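Side-chain contacts in beta-mannosidase (Trichoderma harzianum, PDB 4CVU), which probably hydrolyses terminal beta-D-mannose residues from the non-reducing ends of beta-mannosides, as a fungal glycoside hydrolase of family 2: residues 682-687 with 846-851; 581-586 with 743-748; 753-758 with 769-774. One frame throughout, in Å; residues are numbered along the deposited sequence.

Contact 1 of 3, residues 682-687 with 846-851. With CD (cadmium ion), chain Y.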
loop_
_atom_site.group_PDB
_atom_site.type_symbol
_atom_site.label_atom_id
_atom_site.label_comp_id
_atom_site.label_asym_id
_atom_site.label_seq_id
_atom_site.Cartn_x
_atom_site.Cartn_y
_atom_site.Cartn_z
ATOM N N MET A 682 27.128 6.766 16.112
ATOM C CA MET A 682 26.999 6.757 17.583
ATOM C C MET A 682 27.267 5.371 18.195
ATOM O O MET A 682 27.966 5.286 19.184
ATOM C CB MET A 682 25.665 7.330 18.058
ATOM C CG MET A 682 25.690 7.716 19.545
ATOM S SD MET A 682 24.070 8.159 20.213
ATOM C CE MET A 682 23.260 6.591 19.994
ATOM N N TYR A 683 26.764 4.291 17.589
ATOM C CA TYR A 683 27.004 2.965 18.144
ATOM C C TYR A 683 28.491 2.625 18.076
ATOM O O TYR A 683 29.071 2.137 19.055
ATOM C CB TYR A 683 26.157 1.872 17.439
ATOM C CG TYR A 683 24.698 1.845 17.834
ATOM C CD1 TYR A 683 23.949 3.009 17.853
ATOM C CD2 TYR A 683 24.042 0.656 18.078
ATOM C CE1 TYR A 683 22.609 2.994 18.174
ATOM C CE2 TYR A 683 22.688 0.633 18.378
ATOM C CZ TYR A 683 21.995 1.813 18.409
ATOM O OH TYR A 683 20.668 1.846 18.722
ATOM N N LYS A 684 29.114 2.937 16.930
ATOM C CA LYS A 684 30.567 2.779 16.735
ATOM C C LYS A 684 31.315 3.492 17.831
ATOM O O LYS A 684 32.232 2.940 18.451
ATOM C CB LYS A 684 30.965 3.360 15.395
ATOM C CG LYS A 684 32.429 3.314 15.073
ATOM C CD LYS A 684 32.765 4.324 13.967
ATOM C CE LYS A 684 34.209 4.346 13.608
ATOM N NZ LYS A 684 34.481 5.350 12.529
ATOM N N SER A 685 30.921 4.738 18.039
ATOM C CA SER A 685 31.532 5.544 19.086
ATOM C C SER A 685 31.415 4.898 20.493
ATOM O O SER A 685 32.365 4.978 21.336
ATOM C CB SER A 685 30.932 6.941 19.089
ATOM O OG SER A 685 31.586 7.768 20.058
ATOM N N GLU A 686 30.272 4.266 20.779
ATOM C CA GLU A 686 30.123 3.597 22.044
ATOM C C GLU A 686 30.857 2.275 22.063
ATOM O O GLU A 686 31.553 1.981 23.009
ATOM C CB GLU A 686 28.651 3.425 22.442
ATOM C CG GLU A 686 27.992 4.730 22.826
ATOM C CD GLU A 686 26.620 4.572 23.423
ATOM O OE1 GLU A 686 26.408 3.729 24.284
ATOM O OE2 GLU A 686 25.737 5.345 23.055
ATOM N N ILE A 687 30.702 1.451 21.023
ATOM C CA ILE A 687 31.335 0.156 21.046
ATOM C C ILE A 687 32.866 0.206 21.204
ATOM O O ILE A 687 33.440 -0.608 21.917
ATOM C CB ILE A 687 31.037 -0.650 19.771
ATOM C CG1 ILE A 687 29.551 -1.032 19.752
ATOM C CG2 ILE A 687 31.935 -1.885 19.799
ATOM C CD1 ILE A 687 29.052 -1.636 18.442
ATOM N N HIS A 846 39.561 -1.684 8.644
ATOM C CA HIS A 846 39.502 -0.403 7.950
ATOM C C HIS A 846 38.679 0.585 8.768
ATOM O O HIS A 846 37.715 0.227 9.391
ATOM C CB HIS A 846 38.924 -0.567 6.549
ATOM C CG HIS A 846 39.709 -1.511 5.709
ATOM N ND1 HIS A 846 39.601 -2.882 5.831
ATOM C CD2 HIS A 846 40.690 -1.295 4.796
ATOM C CE1 HIS A 846 40.455 -3.465 5.007
ATOM N NE2 HIS A 846 41.131 -2.524 4.373
ATOM N N ASN A 847 39.097 1.825 8.769
ATOM C CA ASN A 847 38.451 2.857 9.554
ATOM C C ASN A 847 38.863 4.220 8.992
ATOM O O ASN A 847 39.686 4.292 8.054
ATOM C CB ASN A 847 38.859 2.722 11.020
ATOM C CG ASN A 847 37.896 3.402 11.972
ATOM O OD1 ASN A 847 36.983 4.135 11.566
ATOM N ND2 ASN A 847 38.080 3.140 13.245
ATOM N N HIS A 848 38.272 5.288 9.515
ATOM C CA HIS A 848 38.649 6.641 9.139
ATOM C C HIS A 848 38.439 7.639 10.277
ATOM O O HIS A 848 37.674 7.383 11.208
ATOM C CB HIS A 848 37.841 7.087 7.919
ATOM C CG HIS A 848 36.502 7.655 8.261
ATOM N ND1 HIS A 848 35.536 6.933 8.910
ATOM C CD2 HIS A 848 35.989 8.892 8.097
ATOM C CE1 HIS A 848 34.472 7.687 9.113
ATOM N NE2 HIS A 848 34.718 8.879 8.613
ATOM N N PHE A 849 39.092 8.794 10.178
ATOM C CA PHE A 849 38.856 9.893 11.097
ATOM C C PHE A 849 38.673 11.205 10.342
ATOM O O PHE A 849 39.548 11.632 9.569
ATOM C CB PHE A 849 39.985 10.070 12.093
ATOM C CG PHE A 849 39.856 11.320 12.912
ATOM C CD1 PHE A 849 38.792 11.476 13.802
ATOM C CD2 PHE A 849 40.770 12.346 12.801
ATOM C CE1 PHE A 849 38.659 12.638 14.574
ATOM C CE2 PHE A 849 40.647 13.505 13.567
ATOM C CZ PHE A 849 39.587 13.657 14.451
ATOM N N LEU A 850 37.543 11.841 10.588
ATOM C CA LEU A 850 37.216 13.103 9.998
ATOM C C LEU A 850 37.318 14.166 11.092
ATOM O O LEU A 850 36.626 14.075 12.095
ATOM C CB LEU A 850 35.811 13.025 9.448
ATOM C CG LEU A 850 35.430 14.027 8.375
ATOM C CD1 LEU A 850 36.096 13.685 7.042
ATOM C CD2 LEU A 850 33.920 14.055 8.229
ATOM N N PRO A 851 38.191 15.168 10.910
ATOM C CA PRO A 851 38.459 16.208 11.921
ATOM C C PRO A 851 37.384 17.293 12.031
ATOM O O PRO A 851 37.520 18.225 12.815
ATOM C CB PRO A 851 39.767 16.820 11.449
ATOM C CG PRO A 851 39.715 16.661 9.967
ATOM C CD PRO A 851 39.006 15.369 9.700
HETATM CD CD CD Y . 34.577 4.908 7.696
HETATM O O HOH W 1 36.222 7.225 13.634
HETATM O O HOH W 2 32.389 5.772 6.228
HETATM O O HOH W 3 36.001 3.130 6.089
#
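Lys-684 and Asn-847 approach from opposite directions, the ammonium NZ meeting the amide oxygen OD1, and carry the direct polar link between helix 664-692 and strand 841-849. The lysine chain is fully stretched: CG stands anti to the backbone N (chi1 178°) and the later torsions are trans as well, which brings NZ across the 10.7 Å between Lys-684 CA and Asn-847 CA. NZ donates to Asn-847 OD1 at 2.9 Å, in the carbonyl plane and on a lone pair. The same oxygen also accepts from the backbone N of His-848 at 2.7 Å, but that donor stands above the carbonyl plane with a C=O...donor angle of only 99°. On the other branch of the amide, ND2 donates to Ala-742 O, so both ends of the group are tied and its flip is fixed. With an alanine here, the ammonium of Lys-684 is likely to lose its direct acceptor on the strand, and Ala-742 O this donor.

A second, indirect polar path runs through water 1, which accepts from Lys-684 NZ at 2.8 Å and donates to His-848 O at 2.8 Å.

Metal binding forms the third kind of interaction. His-848 ND1 binds a cadmium ion at 2.5 Å, and waters 2 and 3 are further ligands. Lys-684 NZ lies 4.1 Å from His-848 ND1, obliquely to the ring.

Farther back, the lysine chain rests on Val-732 and Thr-736 of helix 729-736. Helix 664-692, which precedes strand 702-705 and so probably belongs to the family's catalytic (beta/alpha)8 barrel, is thus joined through one extended lysine to the edge strand 841-849 of an Ig-like beta-sandwich.

Contact 2 of 3, residues 581-586 with 743-748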
loop_
_atom_site.group_PDB
_atom_site.type_symbol
_atom_site.label_atom_id
_atom_site.label_comp_id
_atom_site.label_asym_id
_atom_site.label_seq_id
_atom_site.Cartn_x
_atom_site.Cartn_y
_atom_site.Cartn_z
ATOM N N PHE A 581 28.563 12.028 20.857
ATOM C CA PHE A 581 29.916 11.584 20.495
ATOM C C PHE A 581 30.954 12.016 21.518
ATOM O O PHE A 581 32.144 12.009 21.247
ATOM C CB PHE A 581 30.255 12.144 19.125
ATOM C CG PHE A 581 29.327 11.629 18.051
ATOM C CD1 PHE A 581 29.430 10.313 17.645
ATOM C CD2 PHE A 581 28.362 12.429 17.493
ATOM C CE1 PHE A 581 28.557 9.807 16.662
ATOM C CE2 PHE A 581 27.495 11.931 16.498
ATOM C CZ PHE A 581 27.606 10.619 16.118
ATOM N N ASP A 582 30.483 12.380 22.680
ATOM C CA ASP A 582 31.354 12.833 23.773
ATOM C C ASP A 582 31.597 11.706 24.748
ATOM O O ASP A 582 30.756 11.399 25.606
ATOM C CB ASP A 582 30.668 13.985 24.486
ATOM C CG ASP A 582 31.547 14.563 25.583
ATOM O OD1 ASP A 582 32.609 13.953 25.840
ATOM O OD2 ASP A 582 31.162 15.582 26.171
ATOM N N THR A 583 32.750 11.060 24.637
ATOM C CA THR A 583 33.032 9.878 25.459
ATOM C C THR A 583 33.026 10.130 26.971
ATOM O O THR A 583 32.892 9.175 27.740
ATOM C CB THR A 583 34.387 9.248 25.124
ATOM O OG1 THR A 583 35.397 10.244 25.266
ATOM C CG2 THR A 583 34.391 8.699 23.699
ATOM N N SER A 584 33.119 11.389 27.410
ATOM C CA SER A 584 32.978 11.649 28.843
ATOM C C SER A 584 31.511 11.546 29.318
ATOM O O SER A 584 31.262 11.570 30.516
ATOM C CB SER A 584 33.625 12.984 29.236
ATOM O OG SER A 584 33.093 14.062 28.517
ATOM N N ALA A 585 30.555 11.388 28.387
ATOM C CA ALA A 585 29.178 11.146 28.752
ATOM C C ALA A 585 28.788 9.651 28.815
ATOM O O ALA A 585 27.732 9.331 29.365
ATOM C CB ALA A 585 28.231 11.895 27.828
ATOM N N TYR A 586 29.638 8.760 28.291
ATOM C CA TYR A 586 29.372 7.315 28.328
ATOM C C TYR A 586 29.624 6.662 29.709
ATOM O O TYR A 586 30.496 7.086 30.455
ATOM C CB TYR A 586 30.161 6.577 27.243
ATOM C CG TYR A 586 29.984 7.086 25.818
ATOM C CD1 TYR A 586 28.923 7.901 25.440
ATOM C CD2 TYR A 586 30.910 6.734 24.842
ATOM C CE1 TYR A 586 28.802 8.358 24.125
ATOM C CE2 TYR A 586 30.817 7.195 23.543
ATOM C CZ TYR A 586 29.775 8.002 23.178
ATOM O OH TYR A 586 29.699 8.390 21.881
ATOM N N SER A 743 40.991 2.305 16.550
ATOM C CA SER A 743 39.852 3.136 16.871
ATOM C C SER A 743 40.301 4.569 17.119
ATOM O O SER A 743 41.295 4.780 17.818
ATOM C CB SER A 743 39.137 2.588 18.112
ATOM O OG SER A 743 38.557 1.298 17.885
ATOM N N ALA A 744 39.559 5.537 16.561
ATOM C CA ALA A 744 39.894 6.960 16.689
ATOM C C ALA A 744 39.005 7.618 17.714
ATOM O O ALA A 744 37.798 7.611 17.568
ATOM C CB ALA A 744 39.737 7.674 15.351
ATOM N N PHE A 745 39.622 8.203 18.727
ATOM C CA PHE A 745 38.922 8.894 19.813
ATOM C C PHE A 745 39.192 10.382 19.688
ATOM O O PHE A 745 40.354 10.816 19.769
ATOM C CB PHE A 745 39.434 8.418 21.178
ATOM C CG PHE A 745 38.988 7.032 21.547
ATOM C CD1 PHE A 745 39.678 5.920 21.099
ATOM C CD2 PHE A 745 37.894 6.843 22.358
ATOM C CE1 PHE A 745 39.279 4.635 21.442
ATOM C CE2 PHE A 745 37.478 5.565 22.712
ATOM C CZ PHE A 745 38.170 4.458 22.257
ATOM N N TRP A 746 38.138 11.165 19.504
ATOM C CA TRP A 746 38.299 12.601 19.306
ATOM C C TRP A 746 37.715 13.372 20.474
ATOM O O TRP A 746 36.503 13.380 20.683
ATOM C CB TRP A 746 37.635 13.036 18.001
ATOM C CG TRP A 746 37.867 14.510 17.640
ATOM C CD1 TRP A 746 38.960 15.291 17.960
ATOM C CD2 TRP A 746 36.998 15.338 16.864
ATOM N NE1 TRP A 746 38.805 16.550 17.444
ATOM C CE2 TRP A 746 37.615 16.610 16.763
ATOM C CE3 TRP A 746 35.749 15.134 16.249
ATOM C CZ2 TRP A 746 37.018 17.679 16.070
ATOM C CZ3 TRP A 746 35.156 16.195 15.561
ATOM C CH2 TRP A 746 35.790 17.451 15.480
ATOM N N ASN A 747 38.583 13.984 21.265
ATOM C CA ASN A 747 38.137 14.933 22.255
ATOM C C ASN A 747 38.037 16.269 21.535
ATOM O O ASN A 747 39.042 16.896 21.257
ATOM C CB ASN A 747 39.108 14.982 23.432
ATOM C CG ASN A 747 38.596 15.838 24.567
ATOM O OD1 ASN A 747 37.834 16.784 24.346
ATOM N ND2 ASN A 747 38.996 15.509 25.794
ATOM N N TYR A 748 36.822 16.688 21.206
ATOM C CA TYR A 748 36.641 17.851 20.336
ATOM C C TYR A 748 36.650 19.187 21.066
ATOM O O TYR A 748 36.744 20.219 20.426
ATOM C CB TYR A 748 35.387 17.713 19.459
ATOM C CG TYR A 748 34.102 17.382 20.201
ATOM C CD1 TYR A 748 33.424 18.355 20.929
ATOM C CD2 TYR A 748 33.551 16.092 20.147
ATOM C CE1 TYR A 748 32.242 18.056 21.596
ATOM C CE2 TYR A 748 32.372 15.784 20.799
ATOM C CZ TYR A 748 31.727 16.759 21.535
ATOM O OH TYR A 748 30.566 16.467 22.183
HETATM O O HOH W 4 28.793 14.988 20.670
HETATM O O HOH W 5 34.752 12.428 22.858
HETATM O O HOH W 6 34.067 12.601 19.459
#
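An Asx turn in the loop between strands 570-572 and 592-595 meets the end of strand 740-747 here, where the Tyr-748 ring reaches across to the loop. Asp-582 OD1 makes the turn by accepting from Ser-584 N at 3.0 Å, and Ser-584 OG donates to the same oxygen at 2.7 Å. Both donors come from one face of the carboxylate plane, the hydroxyl on the syn side. With its acid turned back onto its own loop, Asp-582 offers Tyr-748 its CB, which lies 3.4 Å from the phenol OH. The two side chains cross at about a right angle, their flat groups inclined by 64°.

Tyr-748 has CG between its backbone N and carbonyl carbon (chi1 52°), a setting that swings the ring out toward the loop while CB sits over the centre of the Trp-746 ring. Its CE2 edge comes to 3.8 Å from Phe-581 O, which lies near the ring plane. Earlier on the strand, the edge of the Phe-745 ring, at CD2, is touched by Thr-583 CG2, and Arg-692 makes a cation-pi contact with that ring.

Water carries the polar part of the junction. Water 4 accepts from Phe-581 N and is hydrogen-bonded to Tyr-748 OH at 2.8 Å. Waters 5 and 6 both lie between Phe-581 O and Trp-746 O, and water 5 also accepts from Thr-583 N.

No direct hydrogen bond crosses between the two segments, so van der Waals touches and bridging waters join loop to strand: backbone polar atoms of Phe-581, Thr-583 and Trp-746 are met by water, while Asp-582 OD1 is engaged within its own turn.

Contact 3 of 3, residues 753-758 with 769-774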
loop_
_atom_site.group_PDB
_atom_site.type_symbol
_atom_site.label_atom_id
_atom_site.label_comp_id
_atom_site.label_asym_id
_atom_site.label_seq_id
_atom_site.Cartn_x
_atom_site.Cartn_y
_atom_site.Cartn_z
ATOM N N LEU A 753 43.258 14.153 19.243
ATOM C CA LEU A 753 42.996 12.841 18.652
ATOM C C LEU A 753 43.861 11.765 19.341
ATOM O O LEU A 753 45.053 11.991 19.599
ATOM C CB LEU A 753 43.261 12.861 17.140
ATOM C CG LEU A 753 43.297 11.554 16.344
ATOM C CD1 LEU A 753 41.944 10.868 16.287
ATOM C CD2 LEU A 753 43.824 11.817 14.932
ATOM N N GLU A 754 43.234 10.626 19.664
ATOM C CA GLU A 754 43.939 9.425 20.128
ATOM C C GLU A 754 43.523 8.267 19.260
ATOM O O GLU A 754 42.362 8.174 18.901
ATOM C CB GLU A 754 43.598 9.091 21.568
ATOM C CG GLU A 754 43.984 10.197 22.542
ATOM C CD GLU A 754 43.722 9.836 23.995
ATOM O OE1 GLU A 754 43.107 8.794 24.268
ATOM O OE2 GLU A 754 44.136 10.615 24.885
ATOM N N ILE A 755 44.481 7.413 18.895
ATOM C CA ILE A 755 44.171 6.153 18.230
ATOM C C ILE A 755 44.662 4.996 19.093
ATOM O O ILE A 755 45.824 4.946 19.503
ATOM C CB ILE A 755 44.765 6.057 16.821
ATOM C CG1 ILE A 755 44.222 7.214 15.982
ATOM C CG2 ILE A 755 44.352 4.737 16.182
ATOM C CD1 ILE A 755 45.100 7.603 14.852
ATOM N N TRP A 756 43.749 4.079 19.377
ATOM C CA TRP A 756 44.034 2.899 20.176
ATOM C C TRP A 756 43.775 1.668 19.357
ATOM O O TRP A 756 42.856 1.662 18.519
ATOM C CB TRP A 756 43.100 2.856 21.375
ATOM C CG TRP A 756 43.283 3.961 22.350
ATOM C CD1 TRP A 756 42.997 5.264 22.168
ATOM C CD2 TRP A 756 43.754 3.829 23.685
ATOM N NE1 TRP A 756 43.259 5.973 23.322
ATOM C CE2 TRP A 756 43.717 5.104 24.272
ATOM C CE3 TRP A 756 44.158 2.739 24.464
ATOM C CZ2 TRP A 756 44.107 5.336 25.594
ATOM C CZ3 TRP A 756 44.556 2.967 25.774
ATOM C CH2 TRP A 756 44.533 4.261 26.327
ATOM N N VAL A 757 44.571 0.629 19.604
ATOM C CA VAL A 757 44.338 -0.683 19.024
ATOM C C VAL A 757 43.823 -1.639 20.119
ATOM O O VAL A 757 44.444 -1.774 21.200
ATOM C CB VAL A 757 45.601 -1.260 18.373
ATOM C CG1 VAL A 757 45.389 -2.709 17.963
ATOM C CG2 VAL A 757 46.029 -0.428 17.163
ATOM N N THR A 758 42.729 -2.340 19.811
ATOM C CA THR A 758 42.053 -3.199 20.787
ATOM C C THR A 758 41.831 -4.569 20.189
ATOM O O THR A 758 41.443 -4.670 19.039
ATOM C CB THR A 758 40.686 -2.591 21.207
ATOM O OG1 THR A 758 40.884 -1.316 21.830
ATOM C CG2 THR A 758 39.977 -3.490 22.195
ATOM N N VAL A 769 49.551 -0.275 11.730
ATOM C CA VAL A 769 48.466 0.538 11.233
ATOM C C VAL A 769 49.028 1.620 10.326
ATOM O O VAL A 769 49.903 2.381 10.729
ATOM C CB VAL A 769 47.681 1.173 12.398
ATOM C CG1 VAL A 769 46.586 2.086 11.884
ATOM C CG2 VAL A 769 47.097 0.077 13.267
ATOM N N SER A 770 48.513 1.691 9.109
ATOM C CA SER A 770 48.879 2.768 8.198
ATOM C C SER A 770 47.930 3.936 8.417
ATOM O O SER A 770 46.743 3.741 8.604
ATOM C CB SER A 770 48.879 2.305 6.737
ATOM O OG SER A 770 47.627 1.774 6.362
ATOM N N LEU A 771 48.487 5.145 8.421
ATOM C CA LEU A 771 47.767 6.372 8.740
ATOM C C LEU A 771 48.016 7.387 7.628
ATOM O O LEU A 771 49.077 8.035 7.602
ATOM C CB LEU A 771 48.262 6.926 10.069
ATOM C CG LEU A 771 48.124 5.946 11.247
ATOM C CD1 LEU A 771 48.886 6.436 12.465
ATOM C CD2 LEU A 771 46.659 5.718 11.581
ATOM N N THR A 772 47.046 7.512 6.721
ATOM C CA THR A 772 47.189 8.307 5.515
ATOM C C THR A 772 46.248 9.508 5.480
ATOM O O THR A 772 45.045 9.339 5.325
ATOM C CB THR A 772 46.897 7.453 4.263
ATOM O OG1 THR A 772 47.690 6.268 4.303
ATOM C CG2 THR A 772 47.198 8.242 2.963
ATOM N N TRP A 773 46.812 10.714 5.564
ATOM C CA TRP A 773 46.037 11.945 5.493
ATOM C C TRP A 773 45.942 12.441 4.037
ATOM O O TRP A 773 46.970 12.712 3.397
ATOM C CB TRP A 773 46.672 13.035 6.344
ATOM C CG TRP A 773 46.482 12.921 7.814
ATOM C CD1 TRP A 773 47.365 12.407 8.726
ATOM C CD2 TRP A 773 45.354 13.382 8.569
ATOM N NE1 TRP A 773 46.846 12.498 9.992
ATOM C CE2 TRP A 773 45.620 13.108 9.926
ATOM C CE3 TRP A 773 44.147 14.003 8.231
ATOM C CZ2 TRP A 773 44.700 13.423 10.955
ATOM C CZ3 TRP A 773 43.233 14.308 9.254
ATOM C CH2 TRP A 773 43.531 14.028 10.595
ATOM N N VAL A 774 44.711 12.558 3.526
ATOM C CA VAL A 774 44.462 13.149 2.214
ATOM C C VAL A 774 43.416 14.254 2.328
ATOM O O VAL A 774 42.696 14.316 3.316
ATOM C CB VAL A 774 44.005 12.092 1.201
ATOM C CG1 VAL A 774 45.057 11.000 1.078
ATOM C CG2 VAL A 774 42.670 11.501 1.596
#
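Ile-755 CD1 and Leu-771 CD2 meet 4.1 Å apart in the core of a beta-sandwich, the Mannosidase Ig/CBM-like domain, where two antiparallel sheets pack face to face. The strand segments run nearly antiparallel, at 156°, and their axes approach no closer than 10.8 Å. That is too far for backbone pairing, and the sheets are joined here by side chains alone.

Three apolar pairs span the gap, each from alternate residues: 753, 755 and 757 on one strand, 773, 771 and 769 on the other. In the middle pair the two chains slide past one another in opposite directions. Ile-755 sets CG1 anti to its carbonyl carbon (chi1 -59°) and continues toward the opposite sheet through a near-trans chi2, which is why CD1 is the atom that makes the touch. The valines Val-757 and Val-769 also slide past each other, here through their CG2 methyls. At the other end Leu-753 CD2 comes obliquely upon the six-membered ring of Trp-773.

Neighbouring strands complete the core. Phe-793 of strand 790-795 touches both valines, Ile-804 of strand 799-807 lies against Leu-771, and Leu-822 of strand 821-830 packs on Trp-773. The backbone of Trp-773 is anchored as well, its N bonded to Asn-784 OD1, while Asn-784 ND2 reaches Leu-771 O.

Glu-754 and Trp-756 lie on the other face of strand 752-759, where Arg-692 makes a cation-pi contact with the indole. Trp-756 NE1 donates to Glu-754 OE1, which lies in the plane of that indole, at 3.0 Å and with an N-H...O angle of 162°.

In the fold
The three contacts lie on the same side of the chain's centre, contacts 1 and 2 with centres about 9 Å apart, 1 and 3 about 11 Å, 2 and 3 about 15 Å. Segments of contacts 1 and 2 alternate along the sequence; contact 3 falls inside the loop closed by contact 1. Contacts 1 and 2 meet through a probable Ser-685 OG to Tyr-586 OH hydrogen bond and Phe-849 packing on Trp-746. Strands 740-747 and 752-759, neighbours in one sheet, link contacts 2 and 3; strands 841-849 and 765-774 share the other, and Phe-849 packs on Leu-753 and Trp-773. The sandwich core of contact 3 thus backs onto the strands that contacts 1 and 2 dock on earlier parts of the chain.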